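Nucleoside-diphosphate-sugar pyrophosphorylase (PDB 4EVW) probably transfers a nucleotide onto a sugar phosphate with release of pyrophosphate, making an activated nucleotide sugar, perhaps for lipopolysaccharide biosynthesis. Local coordinates at residues F49-R54 against V61-K66; Q74-E79 against Q101-Q106. The protein carries 1 engineered substitution. All blocks are in the same frame, centred on the assembly; numbering follows the deposited sequence.

Going from the N terminus, the chain runs out along strand 49-54, turns back through helix 59-70 and comes up again in strand 75-80. Contact 1 closes the first, short loop of this path, laying the helix on the strand it has just left. Only after that does contact 2 open: strand 75-80 leads into helix 87-100, and the loop following that helix, 101-106, folds back onto the strand. The two loops are therefore in series, neither nested nor crossed. Both reach the same sheet, where the backbones of F49 and F51 hydrogen-bond to that of Y76; from helix 59-70, R64 packs on I77. Contact 1 ties a helix to this sheet, contact 2 a loop to its edge strand.

Contact 1 (F49-R54 against V61-K66); sequences FLFIVR and VFVREK
F51 and V63 meet where helix 59-70 lies over strand 49-54, and F51 is the side chain to follow outward. It leaves the strand in the direction of the helix, and its CB already touches V63 CG1 at 3.7 Å. One atom further, CG makes the closest approach of the contact, 3.5 Å to the same V63 CG1. The ring then spreads beneath that methyl unevenly: F51 CD2 lies 3.6 Å from V63 CG1, while CD1 stands off at 4.1 Å. Further out, F51 CE2 is already 4.2 Å from V63 CG1, and CE1 and CZ, at the tip, lie beyond that distance. Elsewhere the F51 ring meets that of F33 at about 55° and touches V37 of helix 32-37. V63 CG1 thus sits over one face, near the root of the ring, in a CH-pi contact 3.9 Å from the F51 centroid and 30° off the ring normal.

The branching of V63 divides its work. With CG1 anti to the backbone N (chi1 173°), that methyl reaches over F51, whereas CG2 turns to V53 two residues along the strand. There V63 CG2 and V53 CG1 touch at 3.9 Å, the two side chains passing each other in opposite directions. V63 thus straddles F51 and V53, alternate residues that point to the same side of the strand, and no hydrogen bond runs between the segments. All three residues are buried, so the join rests on apolar contact alone, methyl against ring and methyl against methyl.

Strand 49-54, helix 59-70 and the parallel neighbouring strand 75-80 form a beta-alpha-beta unit, and this hydrophobic seam is its helix-on-sheet interface, in keeping with the Rossmann-like alpha/beta fold of sugar nucleotidyltransferases.

Contact 2 (Q74-E79 against Q101-Q106); sequences QFYIAE and QGVDYQ
Y76 and V103 make the tight part of this contact, Y76 CE1 lying 3.7 Å from V103 CG2. The two side chains come from opposite directions, and the valine methyl approaches the tyrosine ring obliquely, along the CE1 and CD1 side. V103 holds CG2, the branch that faces the ring, opposite its carbonyl carbon (chi1 175°, measured to CG1). L98 of helix 87-100 touches both residues and extends this apolar patch back toward the helix.

Beside it lies a looser, polar part nearer the solvent. The exposed Q101 stretches out from the end of helix 87-100 and brings its amide alongside the backbone of I77. Q101 NE2 donates to I77 O over 3.0 Å, a fairly straight bond with an N-H...O angle of 163°. The acceptor lies almost in the glutamine's amide plane, but the donor stands 31° out of the carbonyl plane. The other end of the amide works through a water: Q101 OE1 accepts from it at 2.9 Å, and the same water accepts from I77 N at 2.8 Å. E97 OE2, a second acceptor for Q101 NE2, helps to fix which way round the amide lies. G102, with positive phi, ends helix 87-100 in a Schellman motif, after which V103 turns its side chain to Y76.

Strand 75-80 pairs with strand 49-54 through Y76 and A78, so the N and O of I77 face the other edge. The Q101 amide meets that edge much as another strand's peptide would, directly at the O and by way of water at the N. A single glutamine amide therefore serves both polar atoms of one edge residue's backbone, beside the apolar Y76-V103 packing.

Contact 1 (F49-R54 against V61-K66)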
# COMPACT_ATOMS: atom_id res chain seq x y z
N PHE A 49 -3.65 11.68 5.81
CA PHE A 49 -3.38 10.24 5.90
C PHE A 49 -4.69 9.54 6.23
O PHE A 49 -5.47 10.03 7.04
CB PHE A 49 -2.40 9.91 7.03
CG PHE A 49 -0.97 10.25 6.73
CD1 PHE A 49 -0.57 11.57 6.61
CD2 PHE A 49 -0.03 9.23 6.55
CE1 PHE A 49 0.75 11.89 6.33
CE2 PHE A 49 1.30 9.54 6.27
CZ PHE A 49 1.69 10.87 6.16
N LEU A 50 -4.93 8.40 5.59
CA LEU A 50 -6.12 7.61 5.88
C LEU A 50 -5.64 6.25 6.35
O LEU A 50 -4.99 5.51 5.59
CB LEU A 50 -6.99 7.44 4.64
CG LEU A 50 -8.14 6.43 4.77
CD1 LEU A 50 -9.12 6.86 5.85
CD2 LEU A 50 -8.86 6.33 3.43
N PHE A 51 -5.93 5.92 7.60
CA PHE A 51 -5.55 4.63 8.16
C PHE A 51 -6.80 3.77 8.16
O PHE A 51 -7.82 4.15 8.74
CB PHE A 51 -5.02 4.82 9.59
CG PHE A 51 -3.80 5.70 9.66
CD1 PHE A 51 -2.55 5.22 9.27
CD2 PHE A 51 -3.90 7.02 10.10
CE1 PHE A 51 -1.42 6.05 9.32
CE2 PHE A 51 -2.78 7.85 10.15
CZ PHE A 51 -1.54 7.36 9.76
N ILE A 52 -6.73 2.62 7.50
CA ILE A 52 -7.88 1.73 7.44
C ILE A 52 -7.57 0.53 8.30
O ILE A 52 -6.73 -0.30 7.96
CB ILE A 52 -8.17 1.29 5.99
CG1 ILE A 52 -8.22 2.53 5.08
CG2 ILE A 52 -9.50 0.56 5.93
CD1 ILE A 52 -8.26 2.20 3.60
N VAL A 53 -8.27 0.45 9.42
CA VAL A 53 -8.03 -0.60 10.39
C VAL A 53 -9.24 -1.46 10.63
O VAL A 53 -10.34 -1.20 10.14
CB VAL A 53 -7.65 -0.01 11.75
CG1 VAL A 53 -6.49 0.94 11.60
CG2 VAL A 53 -8.85 0.73 12.33
N ARG A 54 -9.02 -2.49 11.44
CA ARG A 54 -10.09 -3.38 11.79
C ARG A 54 -10.45 -3.19 13.25
O ARG A 54 -9.63 -2.71 14.04
CB ARG A 54 -9.66 -4.80 11.56
CG ARG A 54 -10.80 -5.59 11.11
CD ARG A 54 -10.35 -6.74 10.33
NE ARG A 54 -11.15 -7.87 10.76
CZ ARG A 54 -10.68 -8.84 11.52
NH1 ARG A 54 -9.41 -8.84 11.92
NH2 ARG A 54 -11.50 -9.80 11.91
N VAL A 61 -7.71 3.21 18.44
CA VAL A 61 -7.14 4.04 19.49
C VAL A 61 -5.62 4.10 19.36
O VAL A 61 -5.02 5.17 19.48
CB VAL A 61 -7.52 3.49 20.89
CG1 VAL A 61 -6.69 4.17 21.97
CG2 VAL A 61 -9.01 3.74 21.15
N PHE A 62 -4.99 2.95 19.11
CA PHE A 62 -3.54 2.88 18.94
C PHE A 62 -3.08 3.81 17.81
O PHE A 62 -2.15 4.61 17.98
CB PHE A 62 -3.12 1.43 18.64
CG PHE A 62 -1.70 1.28 18.17
CD1 PHE A 62 -0.65 1.15 19.08
CD2 PHE A 62 -1.41 1.24 16.81
CE1 PHE A 62 0.67 0.98 18.63
CE2 PHE A 62 -0.10 1.08 16.35
CZ PHE A 62 0.94 0.95 17.26
N VAL A 63 -3.73 3.70 16.65
CA VAL A 63 -3.38 4.52 15.50
C VAL A 63 -3.59 6.01 15.76
O VAL A 63 -2.74 6.83 15.42
CB VAL A 63 -4.20 4.11 14.25
CG1 VAL A 63 -3.94 5.09 13.09
CG2 VAL A 63 -3.81 2.71 13.84
N ARG A 64 -4.72 6.36 16.36
CA ARG A 64 -4.99 7.76 16.64
C ARG A 64 -3.91 8.33 17.56
O ARG A 64 -3.41 9.43 17.33
CB ARG A 64 -6.37 7.93 17.27
CG ARG A 64 -6.75 9.39 17.45
CD ARG A 64 -8.23 9.56 17.74
NE ARG A 64 -9.08 9.29 16.58
CZ ARG A 64 -9.28 10.13 15.57
NH1 ARG A 64 -8.70 11.33 15.55
NH2 ARG A 64 -10.09 9.79 14.57
N GLU A 65 -3.55 7.58 18.60
CA GLU A 65 -2.52 8.05 19.53
C GLU A 65 -1.16 8.19 18.86
O GLU A 65 -0.48 9.21 19.04
CB GLU A 65 -2.40 7.10 20.73
CG GLU A 65 -3.53 7.22 21.75
CD GLU A 65 -3.35 6.30 22.94
OE1 GLU A 65 -2.29 5.66 23.05
OE2 GLU A 65 -4.28 6.21 23.78
N LYS A 66 -0.75 7.18 18.09
CA LYS A 66 0.54 7.22 17.42
C LYS A 66 0.60 8.31 16.35
O LYS A 66 1.60 9.02 16.24
CB LYS A 66 0.86 5.86 16.78
CG LYS A 66 1.04 4.73 17.78
CD LYS A 66 2.25 4.94 18.67
CE LYS A 66 2.32 3.85 19.74
NZ LYS A 66 3.61 3.86 20.49

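Contact 2 (Q74-E79 against Q101-Q106)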
# COMPACT_ATOMS: atom_id res chain seq x y z
N GLN A 74 -3.18 16.06 9.69
CA GLN A 74 -4.50 15.73 9.19
C GLN A 74 -4.58 14.25 8.88
O GLN A 74 -3.88 13.75 8.00
CB GLN A 74 -4.84 16.53 7.92
CG GLN A 74 -5.28 17.97 8.18
CD GLN A 74 -6.43 18.09 9.17
OE1 GLN A 74 -7.47 17.44 9.02
NE2 GLN A 74 -6.26 18.94 10.17
N PHE A 75 -5.41 13.55 9.63
CA PHE A 75 -5.56 12.13 9.37
C PHE A 75 -6.95 11.65 9.70
O PHE A 75 -7.68 12.26 10.49
CB PHE A 75 -4.49 11.31 10.11
CG PHE A 75 -4.63 11.30 11.61
CD1 PHE A 75 -5.41 10.33 12.23
CD2 PHE A 75 -3.98 12.25 12.39
CE1 PHE A 75 -5.52 10.30 13.62
CE2 PHE A 75 -4.09 12.23 13.78
CZ PHE A 75 -4.86 11.25 14.40
N TYR A 76 -7.32 10.56 9.05
CA TYR A 76 -8.63 9.96 9.20
C TYR A 76 -8.45 8.49 9.49
O TYR A 76 -7.47 7.87 9.07
CB TYR A 76 -9.42 10.13 7.90
CG TYR A 76 -9.43 11.55 7.38
CD1 TYR A 76 -10.32 12.49 7.89
CD2 TYR A 76 -8.55 11.95 6.38
CE1 TYR A 76 -10.32 13.80 7.41
CE2 TYR A 76 -8.54 13.25 5.89
CZ TYR A 76 -9.43 14.18 6.41
OH TYR A 76 -9.43 15.47 5.93
N ILE A 77 -9.40 7.93 10.22
CA ILE A 77 -9.34 6.52 10.54
C ILE A 77 -10.65 5.91 10.12
O ILE A 77 -11.73 6.39 10.49
CB ILE A 77 -9.12 6.29 12.05
CG1 ILE A 77 -7.75 6.84 12.46
CG2 ILE A 77 -9.22 4.80 12.37
CD1 ILE A 77 -7.47 6.72 13.94
N ALA A 78 -10.57 4.86 9.31
CA ALA A 78 -11.75 4.16 8.84
C ALA A 78 -11.66 2.80 9.50
O ALA A 78 -10.72 2.04 9.26
CB ALA A 78 -11.72 4.03 7.32
N GLU A 79 -12.63 2.48 10.34
CA GLU A 79 -12.61 1.21 11.03
C GLU A 79 -13.55 0.21 10.37
O GLU A 79 -14.75 0.46 10.27
CB GLU A 79 -12.99 1.40 12.50
CG GLU A 79 -12.87 0.15 13.35
CD GLU A 79 -13.29 0.38 14.79
OE1 GLU A 79 -12.47 0.16 15.69
OE2 GLU A 79 -14.45 0.79 15.01
N GLN A 101 -18.07 9.63 6.55
CA GLN A 101 -17.75 10.54 7.64
C GLN A 101 -17.96 11.99 7.21
O GLN A 101 -17.77 12.91 8.00
CB GLN A 101 -16.30 10.33 8.10
CG GLN A 101 -16.08 9.02 8.86
CD GLN A 101 -14.63 8.79 9.24
OE1 GLN A 101 -13.83 9.72 9.30
NE2 GLN A 101 -14.28 7.53 9.50
N GLY A 102 -18.37 12.18 5.96
CA GLY A 102 -18.62 13.52 5.45
C GLY A 102 -17.47 14.16 4.68
O GLY A 102 -17.62 15.24 4.11
N VAL A 103 -16.33 13.49 4.64
CA VAL A 103 -15.17 14.01 3.93
C VAL A 103 -15.32 13.79 2.42
O VAL A 103 -15.51 12.66 1.96
CB VAL A 103 -13.87 13.34 4.44
CG1 VAL A 103 -12.67 13.79 3.61
CG2 VAL A 103 -13.66 13.69 5.91
N ASP A 104 -15.25 14.87 1.65
CA ASP A 104 -15.39 14.81 0.20
C ASP A 104 -14.01 15.03 -0.41
O ASP A 104 -13.62 16.16 -0.70
CB ASP A 104 -16.36 15.90 -0.27
CG ASP A 104 -16.70 15.79 -1.75
OD1 ASP A 104 -16.26 14.82 -2.41
OD2 ASP A 104 -17.43 16.68 -2.25
N TYR A 105 -13.26 13.95 -0.60
CA TYR A 105 -11.91 14.05 -1.15
C TYR A 105 -11.87 13.49 -2.57
O TYR A 105 -12.32 12.37 -2.81
CB TYR A 105 -10.94 13.29 -0.25
CG TYR A 105 -9.53 13.31 -0.75
CD1 TYR A 105 -8.74 14.45 -0.62
CD2 TYR A 105 -8.99 12.19 -1.40
CE1 TYR A 105 -7.45 14.48 -1.11
CE2 TYR A 105 -7.70 12.21 -1.90
CZ TYR A 105 -6.93 13.36 -1.75
OH TYR A 105 -5.65 13.40 -2.24
N GLN A 106 -11.31 14.25 -3.50
CA GLN A 106 -11.25 13.80 -4.89
C GLN A 106 -9.84 13.80 -5.46
O GLN A 106 -9.65 13.67 -6.67
CB GLN A 106 -12.13 14.71 -5.76
CG GLN A 106 -13.59 14.77 -5.34
CD GLN A 106 -14.30 13.43 -5.46
OE1 GLN A 106 -13.92 12.60 -6.28
NE2 GLN A 106 -15.34 13.23 -4.65
O HOH W 1 -11.43 9.75 10.96